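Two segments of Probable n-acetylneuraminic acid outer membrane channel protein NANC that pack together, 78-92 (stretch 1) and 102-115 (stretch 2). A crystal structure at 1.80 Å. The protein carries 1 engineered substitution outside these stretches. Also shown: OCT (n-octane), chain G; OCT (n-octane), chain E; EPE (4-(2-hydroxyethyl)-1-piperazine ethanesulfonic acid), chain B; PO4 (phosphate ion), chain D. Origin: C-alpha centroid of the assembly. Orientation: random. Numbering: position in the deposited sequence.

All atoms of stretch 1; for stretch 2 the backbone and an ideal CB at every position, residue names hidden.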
ATOM      1  N   PHE A  78      -7.987   9.907  -3.239  1.00 24.15           N
ATOM      2  CA  PHE A  78      -8.596  10.871  -4.174  1.00 25.49           C
ATOM      3  C   PHE A  78      -8.141  10.523  -5.564  1.00 26.23           C
ATOM      4  O   PHE A  78      -6.952  10.377  -5.792  1.00 26.48           O
ATOM      5  CB  PHE A  78      -8.173  12.331  -3.859  1.00 26.12           C
ATOM      6  CG  PHE A  78      -8.507  12.765  -2.462  1.00 25.81           C
ATOM      7  CD1 PHE A  78      -9.806  13.099  -2.114  1.00 26.34           C
ATOM      8  CD2 PHE A  78      -7.521  12.804  -1.479  1.00 28.56           C
ATOM      9  CE1 PHE A  78     -10.120  13.477  -0.804  1.00 26.88           C
ATOM     10  CE2 PHE A  78      -7.825  13.179  -0.183  1.00 26.59           C
ATOM     11  CZ  PHE A  78      -9.130  13.516   0.153  1.00 26.79           C
ATOM     12  N   SER A  79      -9.095  10.376  -6.485  1.00 27.09           N
ATOM     13  CA  SER A  79      -8.792  10.163  -7.902  1.00 27.85           C
ATOM     14  C   SER A  79      -9.786  10.962  -8.754  1.00 28.41           C
ATOM     15  O   SER A  79     -10.662  11.623  -8.221  1.00 28.28           O
ATOM     16  CB  SER A  79      -8.879   8.680  -8.266  1.00 27.74           C
ATOM     17  OG  SER A  79     -10.217   8.198  -8.158  1.00 27.47           O
ATOM     18  N   SER A  80      -9.650  10.878 -10.072  1.00 30.23           N
ATOM     19  CA  SER A  80     -10.584  11.552 -10.999  1.00 31.14           C
ATOM     20  C   SER A  80     -12.007  10.975 -10.906  1.00 31.57           C
ATOM     21  O   SER A  80     -12.974  11.679 -11.179  1.00 31.99           O
ATOM     22  CB  SER A  80     -10.069  11.459 -12.427  1.00 31.25           C
ATOM     23  OG  SER A  80     -10.117  10.116 -12.875  1.00 33.67           O
ATOM     24  N   ASN A  81     -12.139   9.710 -10.495  1.00 31.47           N
ATOM     25  CA  ASN A  81     -13.463   9.136 -10.225  1.00 30.99           C
ATOM     26  C   ASN A  81     -14.098   9.704  -8.969  1.00 29.68           C
ATOM     27  O   ASN A  81     -15.310   9.705  -8.845  1.00 29.80           O
ATOM     28  CB  ASN A  81     -13.406   7.606 -10.114  1.00 31.94           C
ATOM     29  CG  ASN A  81     -13.086   6.930 -11.429  1.00 33.44           C
ATOM     30  OD1 ASN A  81     -13.528   7.365 -12.475  1.00 39.15           O
ATOM     31  ND2 ASN A  81     -12.320   5.859 -11.377  1.00 38.94           N
ATOM     32  N   GLY A  82     -13.281  10.171  -8.021  1.00 28.40           N
ATOM     33  CA  GLY A  82     -13.793  10.710  -6.751  1.00 27.49           C
ATOM     34  C   GLY A  82     -13.026  10.243  -5.505  1.00 25.90           C
ATOM     35  O   GLY A  82     -11.831   9.942  -5.571  1.00 25.83           O
ATOM     36  N   THR A  83     -13.727  10.172  -4.377  1.00 25.35           N
ATOM     37  CA  THR A  83     -13.080   9.913  -3.085  1.00 24.70           C
ATOM     38  C   THR A  83     -13.450   8.531  -2.562  1.00 23.50           C
ATOM     39  O   THR A  83     -14.590   8.088  -2.669  1.00 22.19           O
ATOM     40  CB  THR A  83     -13.451  10.984  -2.038  1.00 24.57           C
ATOM     41  OG1 THR A  83     -13.098  12.286  -2.533  1.00 27.25           O
ATOM     42  CG2 THR A  83     -12.730  10.717  -0.703  1.00 25.23           C
ATOM     43  N   ARG A  84     -12.454   7.846  -2.014  1.00 22.91           N
ATOM     44  CA  ARG A  84     -12.636   6.523  -1.442  1.00 21.89           C
ATOM     45  C   ARG A  84     -12.116   6.562  -0.005  1.00 21.54           C
ATOM     46  O   ARG A  84     -10.997   6.980   0.218  1.00 20.96           O
ATOM     47  CB  ARG A  84     -11.852   5.511  -2.250  1.00 21.72           C
ATOM     48  CG  ARG A  84     -11.973   4.080  -1.786  1.00 22.83           C
ATOM     49  CD  ARG A  84     -10.878   3.263  -2.454  1.00 21.70           C
ATOM     50  NE  ARG A  84      -9.615   3.378  -1.707  1.00 21.80           N
ATOM     51  CZ  ARG A  84      -8.412   3.025  -2.162  1.00 22.52           C
ATOM     52  NH1 ARG A  84      -7.349   3.144  -1.369  1.00 23.06           N
ATOM     53  NH2 ARG A  84      -8.244   2.562  -3.393  1.00 23.70           N
ATOM     54  N   TYR A  85     -12.936   6.109   0.934  1.00 20.46           N
ATOM     55  CA  TYR A  85     -12.613   6.190   2.365  1.00 21.11           C
ATOM     56  C   TYR A  85     -12.298   4.797   2.892  1.00 20.30           C
ATOM     57  O   TYR A  85     -13.098   3.866   2.690  1.00 20.11           O
ATOM     58  CB  TYR A  85     -13.798   6.759   3.119  1.00 21.38           C
ATOM     59  CG  TYR A  85     -14.141   8.185   2.759  1.00 24.13           C
ATOM     60  CD1 TYR A  85     -13.330   9.253   3.189  1.00 26.73           C
ATOM     61  CD2 TYR A  85     -15.260   8.481   1.984  1.00 27.60           C
ATOM     62  CE1 TYR A  85     -13.639  10.552   2.879  1.00 27.02           C
ATOM     63  CE2 TYR A  85     -15.574   9.805   1.655  1.00 28.03           C
ATOM     64  CZ  TYR A  85     -14.760  10.829   2.116  1.00 29.45           C
ATOM     65  OH  TYR A  85     -15.056  12.135   1.796  1.00 31.25           O
ATOM     66  N   GLY A  86     -11.150   4.664   3.570  1.00 19.30           N
ATOM     67  CA  GLY A  86     -10.667   3.370   4.039  1.00 18.91           C
ATOM     68  C   GLY A  86     -10.363   3.308   5.520  1.00 18.82           C
ATOM     69  O   GLY A  86      -9.188   3.335   5.896  1.00 19.49           O
ATOM     70  N   PRO A  87     -11.409   3.281   6.363  1.00 18.72           N
ATOM     71  CA  PRO A  87     -11.178   3.125   7.784  1.00 18.96           C
ATOM     72  C   PRO A  87     -10.516   1.771   8.034  1.00 18.73           C
ATOM     73  O   PRO A  87     -10.767   0.800   7.295  1.00 18.18           O
ATOM     74  CB  PRO A  87     -12.571   3.215   8.380  1.00 18.76           C
ATOM     75  CG  PRO A  87     -13.499   2.821   7.267  1.00 18.72           C
ATOM     76  CD  PRO A  87     -12.847   3.377   6.058  1.00 19.35           C
ATOM     77  N   TYR A  88      -9.618   1.716   9.020  1.00 18.02           N
ATOM     78  CA  TYR A  88      -8.899   0.496   9.298  1.00 17.42           C
ATOM     79  C   TYR A  88      -8.479   0.346  10.751  1.00 17.89           C
ATOM     80  O   TYR A  88      -8.546   1.313  11.529  1.00 17.84           O
ATOM     81  CB  TYR A  88      -7.659   0.379   8.402  1.00 17.13           C
ATOM     82  CG  TYR A  88      -6.531   1.401   8.573  1.00 17.77           C
ATOM     83  CD1 TYR A  88      -6.249   2.322   7.570  1.00 17.83           C
ATOM     84  CD2 TYR A  88      -5.706   1.394   9.703  1.00 16.80           C
ATOM     85  CE1 TYR A  88      -5.183   3.212   7.687  1.00 19.07           C
ATOM     86  CE2 TYR A  88      -4.641   2.242   9.804  1.00 18.01           C
ATOM     87  CZ  TYR A  88      -4.395   3.162   8.821  1.00 16.76           C
ATOM     88  OH  TYR A  88      -3.337   4.019   8.954  1.00 18.70           O
ATOM     89  N   VAL A  89      -8.066  -0.873  11.097  1.00 18.13           N
ATOM     90  CA  VAL A  89      -7.323  -1.093  12.334  1.00 18.60           C
ATOM     91  C   VAL A  89      -6.086  -1.904  12.035  1.00 18.50           C
ATOM     92  O   VAL A  89      -6.161  -2.972  11.399  1.00 18.76           O
ATOM     93  CB  VAL A  89      -8.154  -1.785  13.422  1.00 19.07           C
ATOM     94  CG1 VAL A  89      -7.285  -1.982  14.715  1.00 19.39           C
ATOM     95  CG2 VAL A  89      -9.399  -0.973  13.724  1.00 20.63           C
ATOM     96  N   LYS A  90      -4.941  -1.414  12.516  1.00 18.33           N
ATOM     97  CA  LYS A  90      -3.679  -2.104  12.362  1.00 18.87           C
ATOM     98  C   LYS A  90      -3.180  -2.544  13.739  1.00 19.71           C
ATOM     99  O   LYS A  90      -3.184  -1.754  14.682  1.00 20.25           O
ATOM    100  CB  LYS A  90      -2.623  -1.233  11.684  1.00 19.49           C
ATOM    101  CG  LYS A  90      -1.304  -1.978  11.407  1.00 20.37           C
ATOM    102  CD  LYS A  90      -0.303  -1.140  10.637  1.00 22.21           C
ATOM    103  CE  LYS A  90       0.974  -1.909  10.438  1.00 25.01           C
ATOM    104  NZ  LYS A  90       1.910  -1.169   9.541  1.00 27.56           N
ATOM    105  N   LEU A  91      -2.760  -3.792  13.837  1.00 19.74           N
ATOM    106  CA  LEU A  91      -2.110  -4.303  15.042  1.00 20.07           C
ATOM    107  C   LEU A  91      -0.645  -4.543  14.741  1.00 19.97           C
ATOM    108  O   LEU A  91      -0.321  -5.202  13.768  1.00 19.78           O
ATOM    109  CB  LEU A  91      -2.803  -5.590  15.471  1.00 20.32           C
ATOM    110  CG  LEU A  91      -2.252  -6.325  16.682  1.00 22.45           C
ATOM    111  CD1 LEU A  91      -2.520  -5.496  17.960  1.00 23.11           C
ATOM    112  CD2 LEU A  91      -2.949  -7.691  16.717  1.00 22.64           C
ATOM    113  N   SER A  92       0.238  -4.045  15.612  1.00 19.83           N
ATOM    114  CA  SER A  92       1.656  -4.105  15.417  1.00 20.24           C
ATOM    115  C   SER A  92       2.343  -4.728  16.640  1.00 19.74           C
ATOM    116  O   SER A  92       1.995  -4.412  17.774  1.00 18.73           O
ATOM    117  CB  SER A  92       2.149  -2.684  15.216  1.00 20.78           C
ATOM    118  OG  SER A  92       3.532  -2.646  15.074  1.00 24.68           O
ATOM    119  N   UNK A 102       2.949  -7.152  11.690  1.00 18.53           N
ATOM    120  CA  UNK A 102       1.838  -6.242  11.579  1.00 17.45           C
ATOM    121  C   UNK A 102       0.705  -6.895  10.819  1.00 17.09           C
ATOM    122  O   UNK A 102       0.950  -7.710   9.945  1.00 16.12           O
ATOM    123  CB  UNK A 102       2.269  -4.942  10.897  1.00 17.45           C
ATOM    124  N   UNK A 103      -0.515  -6.571  11.207  1.00 16.03           N
ATOM    125  CA  UNK A 103      -1.707  -7.007  10.451  1.00 16.78           C
ATOM    126  C   UNK A 103      -2.728  -5.881  10.435  1.00 15.99           C
ATOM    127  O   UNK A 103      -2.959  -5.225  11.437  1.00 16.29           O
ATOM    128  CB  UNK A 103      -2.318  -8.272  11.057  1.00 16.78           C
ATOM    129  N   UNK A 104      -3.378  -5.682   9.288  1.00 15.73           N
ATOM    130  CA  UNK A 104      -4.351  -4.636   9.139  1.00 15.44           C
ATOM    131  C   UNK A 104      -5.559  -5.147   8.368  1.00 15.88           C
ATOM    132  O   UNK A 104      -5.425  -5.912   7.414  1.00 15.79           O
ATOM    133  CB  UNK A 104      -3.732  -3.424   8.440  1.00 15.44           C
ATOM    134  N   UNK A 105      -6.722  -4.744   8.841  1.00 15.77           N
ATOM    135  CA  UNK A 105      -7.937  -4.856   8.068  1.00 16.82           C
ATOM    136  C   UNK A 105      -8.446  -3.463   7.758  1.00 16.73           C
ATOM    137  O   UNK A 105      -8.592  -2.612   8.664  1.00 18.13           O
ATOM    138  CB  UNK A 105      -8.993  -5.677   8.811  1.00 16.82           C
ATOM    139  N   UNK A 106      -8.733  -3.233   6.475  1.00 16.82           N
ATOM    140  CA  UNK A 106      -9.248  -1.960   5.988  1.00 16.25           C
ATOM    141  C   UNK A 106     -10.471  -2.209   5.095  1.00 16.85           C
ATOM    142  O   UNK A 106     -10.459  -3.145   4.279  1.00 16.88           O
ATOM    143  CB  UNK A 106      -8.165  -1.195   5.225  1.00 16.25           C
ATOM    144  N   UNK A 107     -11.493  -1.384   5.280  1.00 17.63           N
ATOM    145  CA  UNK A 107     -12.707  -1.375   4.444  1.00 18.29           C
ATOM    146  C   UNK A 107     -12.701  -0.128   3.568  1.00 18.95           C
ATOM    147  O   UNK A 107     -12.882   0.978   4.078  1.00 19.08           O
ATOM    148  CB  UNK A 107     -13.972  -1.420   5.304  1.00 18.29           C
ATOM    149  N   UNK A 108     -12.500  -0.334   2.266  1.00 18.88           N
ATOM    150  CA  UNK A 108     -12.444   0.721   1.283  1.00 20.33           C
ATOM    151  C   UNK A 108     -13.843   0.930   0.701  1.00 21.32           C
ATOM    152  O   UNK A 108     -14.401   0.045   0.011  1.00 20.81           O
ATOM    153  CB  UNK A 108     -11.430   0.391   0.186  1.00 20.33           C
ATOM    154  N   UNK A 109     -14.404   2.083   1.024  1.00 21.96           N
ATOM    155  CA  UNK A 109     -15.776   2.428   0.673  1.00 23.27           C
ATOM    156  C   UNK A 109     -15.702   3.578  -0.325  1.00 23.28           C
ATOM    157  O   UNK A 109     -15.088   4.609  -0.039  1.00 23.32           O
ATOM    158  CB  UNK A 109     -16.602   2.802   1.905  1.00 23.27           C
ATOM    159  N   UNK A 110     -16.291   3.401  -1.505  1.00 22.76           N
ATOM    160  CA  UNK A 110     -16.270   4.450  -2.529  1.00 23.16           C
ATOM    161  C   UNK A 110     -17.449   5.396  -2.372  1.00 23.87           C
ATOM    162  O   UNK A 110     -18.598   4.964  -2.273  1.00 23.89           O
ATOM    163  CB  UNK A 110     -16.281   3.832  -3.929  1.00 23.16           C
ATOM    164  N   UNK A 111     -17.150   6.689  -2.355  1.00 24.60           N
ATOM    165  CA  UNK A 111     -18.158   7.733  -2.207  1.00 25.51           C
ATOM    166  C   UNK A 111     -18.845   8.026  -3.546  1.00 26.41           C
ATOM    167  O   UNK A 111     -19.621   8.967  -3.652  1.00 29.50           O
ATOM    168  CB  UNK A 111     -17.522   9.007  -1.648  1.00 25.51           C
ATOM    169  N   UNK A 112     -18.562   7.219  -4.552  1.00 26.34           N
ATOM    170  CA  UNK A 112     -19.141   7.381  -5.875  1.00 26.59           C
ATOM    171  C   UNK A 112     -19.574   6.020  -6.395  1.00 26.40           C
ATOM    172  O   UNK A 112     -18.972   4.992  -6.056  1.00 26.92           O
ATOM    173  CB  UNK A 112     -18.149   8.043  -6.834  1.00 26.59           C
ATOM    174  N   UNK A 113     -20.620   6.027  -7.207  1.00 25.97           N
ATOM    175  CA  UNK A 113     -21.206   4.796  -7.740  1.00 26.32           C
ATOM    176  C   UNK A 113     -20.704   4.499  -9.148  1.00 25.53           C
ATOM    177  O   UNK A 113     -20.370   5.400  -9.912  1.00 25.27           O
ATOM    178  CB  UNK A 113     -22.733   4.894  -7.743  1.00 26.32           C
ATOM    179  N   UNK A 114     -20.563   3.215  -9.462  1.00 24.31           N
ATOM    180  CA  UNK A 114     -19.984   2.794 -10.726  1.00 23.70           C
ATOM    181  C   UNK A 114     -20.774   1.618 -11.259  1.00 22.85           C
ATOM    182  O   UNK A 114     -21.330   0.825 -10.492  1.00 22.20           O
ATOM    183  CB  UNK A 114     -18.506   2.432 -10.567  1.00 23.70           C
ATOM    184  N   UNK A 115     -20.767   1.496 -12.580  1.00 23.12           N
ATOM    185  CA  UNK A 115     -21.443   0.381 -13.230  1.00 23.08           C
ATOM    186  C   UNK A 115     -20.809  -0.959 -12.824  1.00 22.15           C
ATOM    187  O   UNK A 115     -19.599  -1.187 -13.000  1.00 21.93           O
ATOM    188  CB  UNK A 115     -21.399   0.551 -14.750  1.00 23.08           C
TER
HETATM  189  C1  OCT G1221     -19.799  -3.788   5.682  1.00 50.70           C
HETATM  190  C2  OCT G1221     -18.563  -3.993   6.576  1.00 50.85           C
HETATM  191  C3  OCT G1221     -18.044  -2.663   7.152  1.00 50.27           C
HETATM  192  C4  OCT G1221     -16.750  -2.812   7.975  1.00 49.06           C
HETATM  193  C5  OCT G1221     -16.226  -1.438   8.460  1.00 47.21           C
HETATM  194  C6  OCT G1221     -15.274  -1.557   9.668  1.00 45.79           C
HETATM  195  C7  OCT G1221     -14.341  -0.339   9.838  1.00 44.02           C
HETATM  196  C8  OCT G1221     -12.918  -0.736  10.279  1.00 41.71           C
HETATM  197  C1  OCT E1219       3.579 -11.339   6.364  1.00 42.17           C
HETATM  198  C2  OCT E1219       2.461 -11.867   7.276  1.00 43.86           C
HETATM  199  C3  OCT E1219       2.767 -11.578   8.752  1.00 44.98           C
HETATM  200  C4  OCT E1219       1.577 -11.896   9.679  1.00 45.75           C
HETATM  201  C5  OCT E1219       1.428 -10.836  10.775  1.00 46.26           C
HETATM  202  C6  OCT E1219       0.970 -11.407  12.139  1.00 46.47           C
HETATM  203  C7  OCT E1219       0.466 -10.289  13.088  1.00 45.93           C
HETATM  204  C8  OCT E1219       0.360 -10.711  14.569  1.00 45.15           C
HETATM  205  N1  EPE B1216      -7.386  -0.795  -7.480  0.70 32.31           N
HETATM  206  C2  EPE B1216      -7.240  -2.041  -6.695  0.70 32.70           C
HETATM  207  C3  EPE B1216      -6.417  -3.070  -7.472  0.70 32.36           C
HETATM  208  N4  EPE B1216      -5.106  -2.535  -7.811  0.70 33.28           N
HETATM  209  C5  EPE B1216      -5.263  -1.343  -8.627  0.70 33.46           C
HETATM  210  C6  EPE B1216      -6.074  -0.269  -7.918  0.70 33.44           C
HETATM  211  C7  EPE B1216      -4.312  -3.564  -8.457  0.70 32.63           C
HETATM  212  C8  EPE B1216      -2.882  -3.135  -8.760  0.70 33.12           C
HETATM  213  O8  EPE B1216      -2.851  -2.627 -10.078  0.70 33.89           O
HETATM  214  C9  EPE B1216      -8.058   0.197  -6.638  0.70 31.22           C
HETATM  215  C10 EPE B1216      -8.304   1.497  -7.398  0.70 31.02           C
HETATM  216  S   EPE B1216      -9.809   2.325  -6.852  0.70 30.44           S
HETATM  217  O1S EPE B1216      -9.680   3.730  -7.218  0.70 31.14           O
HETATM  218  O2S EPE B1216     -10.076   2.187  -5.435  0.70 25.98           O
HETATM  219  O3S EPE B1216     -10.938   1.749  -7.599  0.70 31.39           O
HETATM  220  P   PO4 D1218     -25.197   1.343  -3.258  1.00 62.98           P
HETATM  221  O1  PO4 D1218     -26.616   1.338  -2.740  1.00 62.56           O
HETATM  222  O2  PO4 D1218     -24.346   2.045  -2.223  1.00 62.04           O
HETATM  223  O3  PO4 D1218     -24.708  -0.086  -3.442  1.00 62.22           O
HETATM  224  O4  PO4 D1218     -25.160   2.070  -4.588  1.00 60.96           O

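The two stretches run antiparallel, with an angle of 159° between their strand directions. Position 102 pairs with Ser92, and its ideal CB would lie 3.3 Å from Lys90 CE, a tight fit that favours a small residue without demanding one. The deposited residue is Gly102, whose CA gives a CA-H...O contact to Leu91 O at 3.2 Å.

Position 103 is hydrogen-bonded through its backbone to Leu91 and directs its CB to the face that carries Leu91 and Val89, beside an octane chain. Any aliphatic or aromatic side chain would suit. It is Ile103, with CG2 3.9 Å from Leu91 CB and also 3.9 Å from C7 of the octane of chain E.

Position 104 lies on the other face, opposite Lys90 and near the ring of Tyr88. A long side chain could cover that ring, whether aliphatic or cationic. Arg104 does so: its CD sits 3.9 Å from the centroid of the Tyr88 ring, over the face, while the cation-pi component is long and at most weak.

Positions 105 and 107 offer their CBs little of stretch 1 beyond carbonyl oxygens, with octane nearby, so large apolar or aromatic groups are reasonable. Both are tyrosines. Tyr105 N donates to Val89 O at 3.2 Å and Tyr107 N to Pro87 O at 3.1 Å; the octane of chain G lies at the edge of the Tyr105 ring and over a face of the Tyr107 ring.

Position 106 has its CB 3.6 Å from Tyr88 CB, and Gly86 next along leaves space for an extended chain; several long residues would fit. Arg106 passes Gly86, its CG 3.4 Å from Gly86 O, and its NH2 comes within 3.4 Å of Arg84 NH1, a contact of like charges that calls for a nearby anion.

Position 108 is well placed to provide it. Its CB points sideways, 3.9 Å from Arg84 CD, and an acid, an amide or a small polar residue could be accommodated beside Gly86. Asp108 forms a salt bridge with Arg106 (NE to OD1, 2.8 Å) and a long one with Arg84 (NE to OD2, 3.7 Å), the latter through charge alone. Water 1 links Arg84 NE to Asp108 OD1. An ideal CB on Gly86 would clash with this OD1, at 2.4 Å.

Position 109 faces the Tyr85 ring, inviting an apolar or aromatic partner; Trp109 brings CE3 to 3.9 Å from Tyr85 CD2, at the ring edge. Position 110 neighbours Arg84 and the sulfonate of the buffer molecule, so a basic or polar chain suits: Lys110 NZ bonds EPE O3S at 2.8 Å.

At position 111 the CB is 3.2 Å from Thr83 O, favouring a small residue; Ala111 also touches Tyr85. Position 112 points toward Gly82, where a flat ring could lie. Tyr112 takes Asn81 O and Gly82 N over one face.

Positions 113 and 115 are out of reach and permissive: Arg113 binds phosphate, and Gln115 makes no contact with stretch 1. Position 114 points toward stretch 1, but its ideal CB has nothing of it within 5.5 Å, so a longer polar chain could reach Asn81. It is Gln114, whose NE2 is 3.9 Å from Asn81 ND2 and whose OE1 accepts a hydrogen bond from Lys110 NZ at 2.8 Å.

Stretch 2 (102-115) GIRYRYDWKAYRQQ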
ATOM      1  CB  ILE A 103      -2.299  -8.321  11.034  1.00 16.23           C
ATOM      2  CG1 ILE A 103      -3.457  -8.878  10.172  1.00 19.36           C
ATOM      3  CG2 ILE A 103      -2.742  -8.135  12.503  1.00 18.03           C
ATOM      4  CD1 ILE A 103      -3.033  -9.846   9.085  1.00 22.88           C
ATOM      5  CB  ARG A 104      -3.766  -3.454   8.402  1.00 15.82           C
ATOM      6  CG  ARG A 104      -4.652  -2.216   8.357  1.00 16.52           C
ATOM      7  CD  ARG A 104      -3.954  -1.124   7.613  1.00 20.16           C
ATOM      8  NE  ARG A 104      -3.775  -1.431   6.196  1.00 19.67           N
ATOM      9  CZ  ARG A 104      -3.019  -0.731   5.361  1.00 21.87           C
ATOM     10  NH1 ARG A 104      -2.357   0.349   5.788  1.00 22.45           N
ATOM     11  NH2 ARG A 104      -2.913  -1.106   4.096  1.00 21.43           N
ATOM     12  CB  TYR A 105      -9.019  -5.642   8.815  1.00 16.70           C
ATOM     13  CG  TYR A 105     -10.344  -5.446   8.120  1.00 18.13           C
ATOM     14  CD1 TYR A 105     -10.648  -6.161   6.958  1.00 18.02           C
ATOM     15  CD2 TYR A 105     -11.260  -4.503   8.577  1.00 17.50           C
ATOM     16  CE1 TYR A 105     -11.856  -5.972   6.291  1.00 17.85           C
ATOM     17  CE2 TYR A 105     -12.466  -4.298   7.909  1.00 20.58           C
ATOM     18  CZ  TYR A 105     -12.752  -5.036   6.767  1.00 20.14           C
ATOM     19  OH  TYR A 105     -13.945  -4.818   6.121  1.00 22.79           O
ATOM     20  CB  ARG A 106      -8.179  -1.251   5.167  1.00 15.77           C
ATOM     21  CG  ARG A 106      -8.529   0.189   4.707  1.00 17.92           C
ATOM     22  CD  ARG A 106      -7.293   0.779   4.054  1.00 19.98           C
ATOM     23  NE  ARG A 106      -7.294   0.618   2.594  1.00 20.67           N
ATOM     24  CZ  ARG A 106      -6.221   0.546   1.816  1.00 22.00           C
ATOM     25  NH1 ARG A 106      -4.988   0.581   2.325  1.00 22.97           N
ATOM     26  NH2 ARG A 106      -6.382   0.441   0.507  1.00 20.53           N
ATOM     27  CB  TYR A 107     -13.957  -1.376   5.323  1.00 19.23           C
ATOM     28  CG  TYR A 107     -15.276  -1.352   4.551  1.00 20.20           C
ATOM     29  CD1 TYR A 107     -15.618  -2.396   3.706  1.00 19.52           C
ATOM     30  CD2 TYR A 107     -16.169  -0.298   4.690  1.00 22.91           C
ATOM     31  CE1 TYR A 107     -16.817  -2.393   2.994  1.00 19.71           C
ATOM     32  CE2 TYR A 107     -17.389  -0.282   3.990  1.00 22.38           C
ATOM     33  CZ  TYR A 107     -17.694  -1.335   3.139  1.00 23.70           C
ATOM     34  OH  TYR A 107     -18.896  -1.325   2.446  1.00 24.85           O
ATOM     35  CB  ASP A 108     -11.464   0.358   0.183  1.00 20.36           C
ATOM     36  CG  ASP A 108     -10.012   0.595   0.587  1.00 20.99           C
ATOM     37  OD1 ASP A 108      -9.755   1.333   1.570  1.00 19.46           O
ATOM     38  OD2 ASP A 108      -9.129   0.040  -0.082  1.00 17.39           O
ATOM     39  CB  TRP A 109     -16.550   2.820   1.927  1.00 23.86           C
ATOM     40  CG  TRP A 109     -17.991   3.156   1.664  1.00 25.31           C
ATOM     41  CD1 TRP A 109     -19.041   2.290   1.627  1.00 24.77           C
ATOM     42  CD2 TRP A 109     -18.535   4.462   1.398  1.00 26.77           C
ATOM     43  NE1 TRP A 109     -20.204   2.971   1.365  1.00 24.26           N
ATOM     44  CE2 TRP A 109     -19.924   4.303   1.220  1.00 26.09           C
ATOM     45  CE3 TRP A 109     -17.983   5.746   1.312  1.00 27.61           C
ATOM     46  CZ2 TRP A 109     -20.774   5.379   0.955  1.00 26.28           C
ATOM     47  CZ3 TRP A 109     -18.830   6.822   1.037  1.00 28.50           C
ATOM     48  CH2 TRP A 109     -20.215   6.626   0.860  1.00 27.39           C
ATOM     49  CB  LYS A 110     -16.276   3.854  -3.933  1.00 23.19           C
ATOM     50  CG  LYS A 110     -14.948   3.342  -4.378  1.00 21.96           C
ATOM     51  CD  LYS A 110     -15.036   2.643  -5.711  1.00 23.05           C
ATOM     52  CE  LYS A 110     -13.697   2.123  -6.168  1.00 23.11           C
ATOM     53  NZ  LYS A 110     -13.748   1.456  -7.503  1.00 24.20           N
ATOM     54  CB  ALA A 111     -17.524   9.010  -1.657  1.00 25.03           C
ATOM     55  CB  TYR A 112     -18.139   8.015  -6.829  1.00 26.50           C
ATOM     56  CG  TYR A 112     -16.802   7.308  -6.908  1.00 29.78           C
ATOM     57  CD1 TYR A 112     -15.816   7.513  -5.941  1.00 32.00           C
ATOM     58  CD2 TYR A 112     -16.518   6.444  -7.958  1.00 32.92           C
ATOM     59  CE1 TYR A 112     -14.576   6.865  -6.030  1.00 33.00           C
ATOM     60  CE2 TYR A 112     -15.303   5.791  -8.047  1.00 34.45           C
ATOM     61  CZ  TYR A 112     -14.337   6.009  -7.092  1.00 34.73           C
ATOM     62  OH  TYR A 112     -13.147   5.352  -7.216  1.00 37.29           O
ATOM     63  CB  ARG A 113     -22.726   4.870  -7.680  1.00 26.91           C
ATOM     64  CG  ARG A 113     -23.228   5.023  -6.267  1.00 29.42           C
ATOM     65  CD  ARG A 113     -24.698   5.335  -6.186  1.00 33.17           C
ATOM     66  NE  ARG A 113     -25.537   4.175  -6.474  1.00 35.94           N
ATOM     67  CZ  ARG A 113     -26.520   4.136  -7.377  1.00 39.17           C
ATOM     68  NH1 ARG A 113     -26.816   5.194  -8.129  1.00 41.67           N
ATOM     69  NH2 ARG A 113     -27.225   3.023  -7.529  1.00 40.09           N
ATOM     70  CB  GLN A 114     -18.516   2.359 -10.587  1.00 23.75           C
ATOM     71  CG  GLN A 114     -17.527   3.490 -10.320  1.00 24.24           C
ATOM     72  CD  GLN A 114     -16.162   2.984  -9.919  1.00 24.18           C
ATOM     73  OE1 GLN A 114     -16.014   2.288  -8.900  1.00 23.12           O
ATOM     74  NE2 GLN A 114     -15.162   3.335 -10.694  1.00 26.48           N
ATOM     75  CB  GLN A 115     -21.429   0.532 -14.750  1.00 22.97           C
ATOM     76  CG  GLN A 115     -22.295  -0.543 -15.406  1.00 22.90           C
ATOM     77  CD  GLN A 115     -22.200  -0.588 -16.923  1.00 24.08           C
ATOM     78  OE1 GLN A 115     -23.212  -0.799 -17.597  1.00 23.47           O
ATOM     79  NE2 GLN A 115     -20.993  -0.457 -17.463  1.00 22.26           N
TER
HETATM   80  O   HOH W   1      -9.106   3.855   0.958  1.00 21.66           O
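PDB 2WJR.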